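Long-range contact in Co-type Nitrile Hydratase beta subunit (Pseudomonas putida, PDB 3QYH), which forms, with its partner alpha subunit, a cobalt-type nitrile hydratase, an enzyme that converts nitriles to the corresponding amides by adding water: residues B[45-51]-B[79-85]. Numbering follows the deposited sequence.
Sequences NFNLDEF and LLVEKGV
Over one face of the Phe46 ring lies Leu79 CD2, 4.1 Å from the ring centroid and 28° off the normal, a CH-pi contact; at the rim, near the ring plane, Leu80 CD2 stands 4.0 Å from Phe46 CE2. Leu37, Leu40 and Leu41 of helix 28-43 and Phe76 of helix 68-82 also pack on the Phe46 side chain. With chi1 at -176° and chi2 at 57°, Leu79 presents the same CD2 methyl to Glu50 O, 3.7 Å away. Asn45 CB meets Leu80 CD2 at 3.8 Å, and Asn45 O lies 3.5 Å from Lys83 CE. Lys83 bends at chi2 and chi3, bringing NZ to the syn side of Glu50 OE2 at 2.7 Å in a salt bridge. Glu50 OE1 accepts from Asn47 N at 2.8 Å through its anti lone pair, while Glu50 N donates to Asn47 OD1 at 2.8 Å: a capping box starting helix 48-56. A water donates to Glu50 OE1 and accepts from Lys83 NZ. A glutamine in place of Glu50 would probably leave the Lys83 ammonium without its countercharge. One carboxylate thus serves both helix start and ion pair, tying helix 48-56 to the turn where Gly84, with positive phi, closes a Schellman motif.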
ATOM      1  N   ASN B  45      14.177  12.402  -8.865  1.00 16.93           N
ATOM      2  CA  ASN B  45      13.367  13.452  -9.476  1.00 17.15           C
ATOM      3  C   ASN B  45      12.251  13.966  -8.553  1.00 24.43           C
ATOM      4  O   ASN B  45      11.796  15.102  -8.693  1.00 18.82           O
ATOM      5  CB  ASN B  45      12.744  12.983 -10.788  1.00 17.76           C
ATOM      6  CG  ASN B  45      13.770  12.645 -11.854  1.00 19.97           C
ATOM      7  OD1 ASN B  45      13.581  11.683 -12.589  1.00 16.68           O
ATOM      8  ND2 ASN B  45      14.835  13.465 -11.980  1.00 16.45           N
ATOM      9  N   PHE B  46      11.782  13.114  -7.646  1.00 17.93           N
ATOM     10  CA  PHE B  46      10.813  13.502  -6.629  1.00 15.65           C
ATOM     11  C   PHE B  46      10.875  12.411  -5.583  1.00 20.89           C
ATOM     12  O   PHE B  46      11.480  11.371  -5.832  1.00 18.40           O
ATOM     13  CB  PHE B  46       9.400  13.641  -7.222  1.00 17.06           C
ATOM     14  CG  PHE B  46       8.960  12.455  -8.067  1.00 16.17           C
ATOM     15  CD1 PHE B  46       8.559  11.278  -7.477  1.00 13.91           C
ATOM     16  CD2 PHE B  46       8.976  12.527  -9.446  1.00 16.97           C
ATOM     17  CE1 PHE B  46       8.160  10.176  -8.259  1.00 16.97           C
ATOM     18  CE2 PHE B  46       8.589  11.449 -10.238  1.00 17.04           C
ATOM     19  CZ  PHE B  46       8.165  10.268  -9.642  1.00 15.44           C
ATOM     20  N   ASN B  47      10.313  12.655  -4.401  1.00 17.85           N
ATOM     21  CA  ASN B  47      10.232  11.598  -3.394  1.00 15.95           C
ATOM     22  C   ASN B  47       8.827  11.008  -3.353  1.00 16.35           C
ATOM     23  O   ASN B  47       7.933  11.494  -4.035  1.00 12.72           O
ATOM     24  CB  ASN B  47      10.730  12.075  -2.018  1.00 16.54           C
ATOM     25  CG  ASN B  47       9.832  13.136  -1.385  1.00 21.19           C
ATOM     26  OD1 ASN B  47       8.606  13.061  -1.471  1.00 14.50           O
ATOM     27  ND2 ASN B  47      10.444  14.120  -0.724  1.00 19.55           N
ATOM     28  N   LEU B  48       8.631   9.956  -2.568  1.00 14.23           N
ATOM     29  CA  LEU B  48       7.390   9.214  -2.609  1.00 15.82           C
ATOM     30  C   LEU B  48       6.248  10.032  -1.996  1.00 16.18           C
ATOM     31  O   LEU B  48       5.104   9.899  -2.400  1.00 12.85           O
ATOM     32  CB  LEU B  48       7.552   7.883  -1.861  1.00 14.69           C
ATOM     33  CG  LEU B  48       6.432   6.868  -2.049  1.00 22.78           C
ATOM     34  CD1 LEU B  48       6.266   6.530  -3.529  1.00 19.60           C
ATOM     35  CD2 LEU B  48       6.742   5.610  -1.228  1.00 26.43           C
ATOM     36  N   ASP B  49       6.564  10.871  -1.019  1.00 12.75           N
ATOM     37  CA  ASP B  49       5.533  11.707  -0.406  1.00 13.59           C
ATOM     38  C   ASP B  49       5.003  12.717  -1.418  1.00 12.53           C
ATOM     39  O   ASP B  49       3.792  12.957  -1.491  1.00 10.83           O
ATOM     40  CB  ASP B  49       6.055  12.402   0.861  1.00 16.20           C
ATOM     41  CG  ASP B  49       6.652  11.408   1.864  1.00 23.89           C
ATOM     42  OD1 ASP B  49       7.881  11.446   2.074  1.00 30.75           O
ATOM     43  OD2 ASP B  49       5.899  10.576   2.416  1.00 21.47           O
ATOM     44  N   GLU B  50       5.904  13.304  -2.204  1.00 13.74           N
ATOM     45  CA  GLU B  50       5.488  14.223  -3.247  1.00 13.64           C
ATOM     46  C   GLU B  50       4.638  13.472  -4.266  1.00 13.09           C
ATOM     47  O   GLU B  50       3.676  14.014  -4.817  1.00 13.33           O
ATOM     48  CB  GLU B  50       6.703  14.820  -3.952  1.00 13.96           C
ATOM     49  CG  GLU B  50       7.540  15.711  -3.057  1.00 15.15           C
ATOM     50  CD  GLU B  50       8.821  16.199  -3.729  1.00 22.55           C
ATOM     51  OE1 GLU B  50       9.561  15.373  -4.267  1.00 19.27           O
ATOM     52  OE2 GLU B  50       9.093  17.420  -3.688  1.00 23.65           O
ATOM     53  N   PHE B  51       5.037  12.239  -4.542  1.00 11.15           N
ATOM     54  CA  PHE B  51       4.337  11.409  -5.527  1.00 13.34           C
ATOM     55  C   PHE B  51       2.905  11.205  -5.058  1.00 11.30           C
ATOM     56  O   PHE B  51       1.946  11.457  -5.810  1.00 11.14           O
ATOM     57  CB  PHE B  51       5.075  10.065  -5.720  1.00 11.29           C
ATOM     58  CG  PHE B  51       4.341   9.075  -6.580  1.00 11.82           C
ATOM     59  CD1 PHE B  51       3.502   8.129  -6.002  1.00 13.88           C
ATOM     60  CD2 PHE B  51       4.498   9.082  -7.953  1.00 12.28           C
ATOM     61  CE1 PHE B  51       2.819   7.205  -6.800  1.00 16.18           C
ATOM     62  CE2 PHE B  51       3.812   8.173  -8.754  1.00 13.66           C
ATOM     63  CZ  PHE B  51       2.985   7.229  -8.183  1.00 12.67           C
ATOM     64  N   LEU B  79       3.966  16.276 -12.062  1.00 12.60           N
ATOM     65  CA  LEU B  79       4.964  16.503 -11.015  1.00 13.46           C
ATOM     66  C   LEU B  79       6.363  16.754 -11.635  1.00 20.67           C
ATOM     67  O   LEU B  79       7.157  17.559 -11.123  1.00 16.56           O
ATOM     68  CB  LEU B  79       4.987  15.336 -10.021  1.00 13.53           C
ATOM     69  CG  LEU B  79       5.904  15.453  -8.817  1.00 16.99           C
ATOM     70  CD1 LEU B  79       5.550  16.716  -8.042  1.00 16.79           C
ATOM     71  CD2 LEU B  79       5.737  14.216  -7.912  1.00 14.20           C
ATOM     72  N   LEU B  80       6.658  16.100 -12.751  1.00 14.45           N
ATOM     73  CA  LEU B  80       7.972  16.314 -13.363  1.00 19.59           C
ATOM     74  C   LEU B  80       8.073  17.741 -13.897  1.00 19.86           C
ATOM     75  O   LEU B  80       9.156  18.308 -13.988  1.00 17.86           O
ATOM     76  CB  LEU B  80       8.257  15.309 -14.479  1.00 15.32           C
ATOM     77  CG  LEU B  80       8.631  13.884 -14.006  1.00 18.31           C
ATOM     78  CD1 LEU B  80       8.864  12.970 -15.190  1.00 17.68           C
ATOM     79  CD2 LEU B  80       9.875  13.928 -13.133  1.00 18.93           C
ATOM     80  N   VAL B  81       6.938  18.311 -14.281  1.00 19.81           N
ATOM     81  CA  VAL B  81       6.938  19.688 -14.731  1.00 18.52           C
ATOM     82  C   VAL B  81       7.073  20.622 -13.534  1.00 22.48           C
ATOM     83  O   VAL B  81       7.875  21.556 -13.562  1.00 18.45           O
ATOM     84  CB  VAL B  81       5.709  20.011 -15.581  1.00 20.51           C
ATOM     85  CG1 VAL B  81       5.656  21.500 -15.880  1.00 24.62           C
ATOM     86  CG2 VAL B  81       5.766  19.219 -16.878  1.00 19.86           C
ATOM     87  N   GLU B  82       6.337  20.339 -12.466  1.00 22.13           N
ATOM     88  CA  GLU B  82       6.426  21.145 -11.246  1.00 21.73           C
ATOM     89  C   GLU B  82       7.835  21.149 -10.669  1.00 23.34           C
ATOM     90  O   GLU B  82       8.278  22.155 -10.101  1.00 22.21           O
ATOM     91  CB  GLU B  82       5.443  20.650 -10.178  1.00 21.18           C
ATOM     92  CG  GLU B  82       3.980  20.848 -10.552  1.00 20.04           C
ATOM     93  CD  GLU B  82       3.021  20.060  -9.647  1.00 31.01           C
ATOM     94  OE1 GLU B  82       3.493  19.313  -8.761  1.00 30.41           O
ATOM     95  OE2 GLU B  82       1.794  20.188  -9.838  1.00 32.53           O
ATOM     96  N   LYS B  83       8.540  20.033 -10.807  1.00 20.75           N
ATOM     97  CA  LYS B  83       9.878  19.911 -10.223  1.00 21.24           C
ATOM     98  C   LYS B  83      10.933  20.507 -11.161  1.00 22.64           C
ATOM     99  O   LYS B  83      12.097  20.555 -10.828  1.00 25.58           O
ATOM    100  CB  LYS B  83      10.235  18.455  -9.931  1.00 23.42           C
ATOM    101  CG  LYS B  83       9.337  17.743  -8.924  1.00 22.62           C
ATOM    102  CD  LYS B  83       9.446  18.330  -7.521  1.00 26.14           C
ATOM    103  CE  LYS B  83      10.664  17.834  -6.798  1.00 24.73           C
ATOM    104  NZ  LYS B  83      10.786  18.497  -5.472  1.00 24.03           N
ATOM    105  N   GLY B  84      10.528  20.926 -12.349  1.00 19.77           N
ATOM    106  CA  GLY B  84      11.468  21.514 -13.285  1.00 23.74           C
ATOM    107  C   GLY B  84      12.291  20.505 -14.067  1.00 27.65           C
ATOM    108  O   GLY B  84      13.253  20.862 -14.738  1.00 25.34           O
ATOM    109  N   VAL B  85      11.909  19.237 -13.996  1.00 21.55           N
ATOM    110  CA  VAL B  85      12.630  18.192 -14.711  1.00 24.72           C
ATOM    111  C   VAL B  85      12.250  18.171 -16.195  1.00 23.01           C
ATOM    112  O   VAL B  85      13.087  17.931 -17.055  1.00 24.48           O
ATOM    113  CB  VAL B  85      12.372  16.819 -14.068  1.00 20.97           C
ATOM    114  CG1 VAL B  85      13.059  15.714 -14.883  1.00 23.74           C
ATOM    115  CG2 VAL B  85      12.863  16.832 -12.628  1.00 22.61           C
TER
HETATM  116  O   HOH W   1      12.080  16.054  -4.029  1.00 31.46           O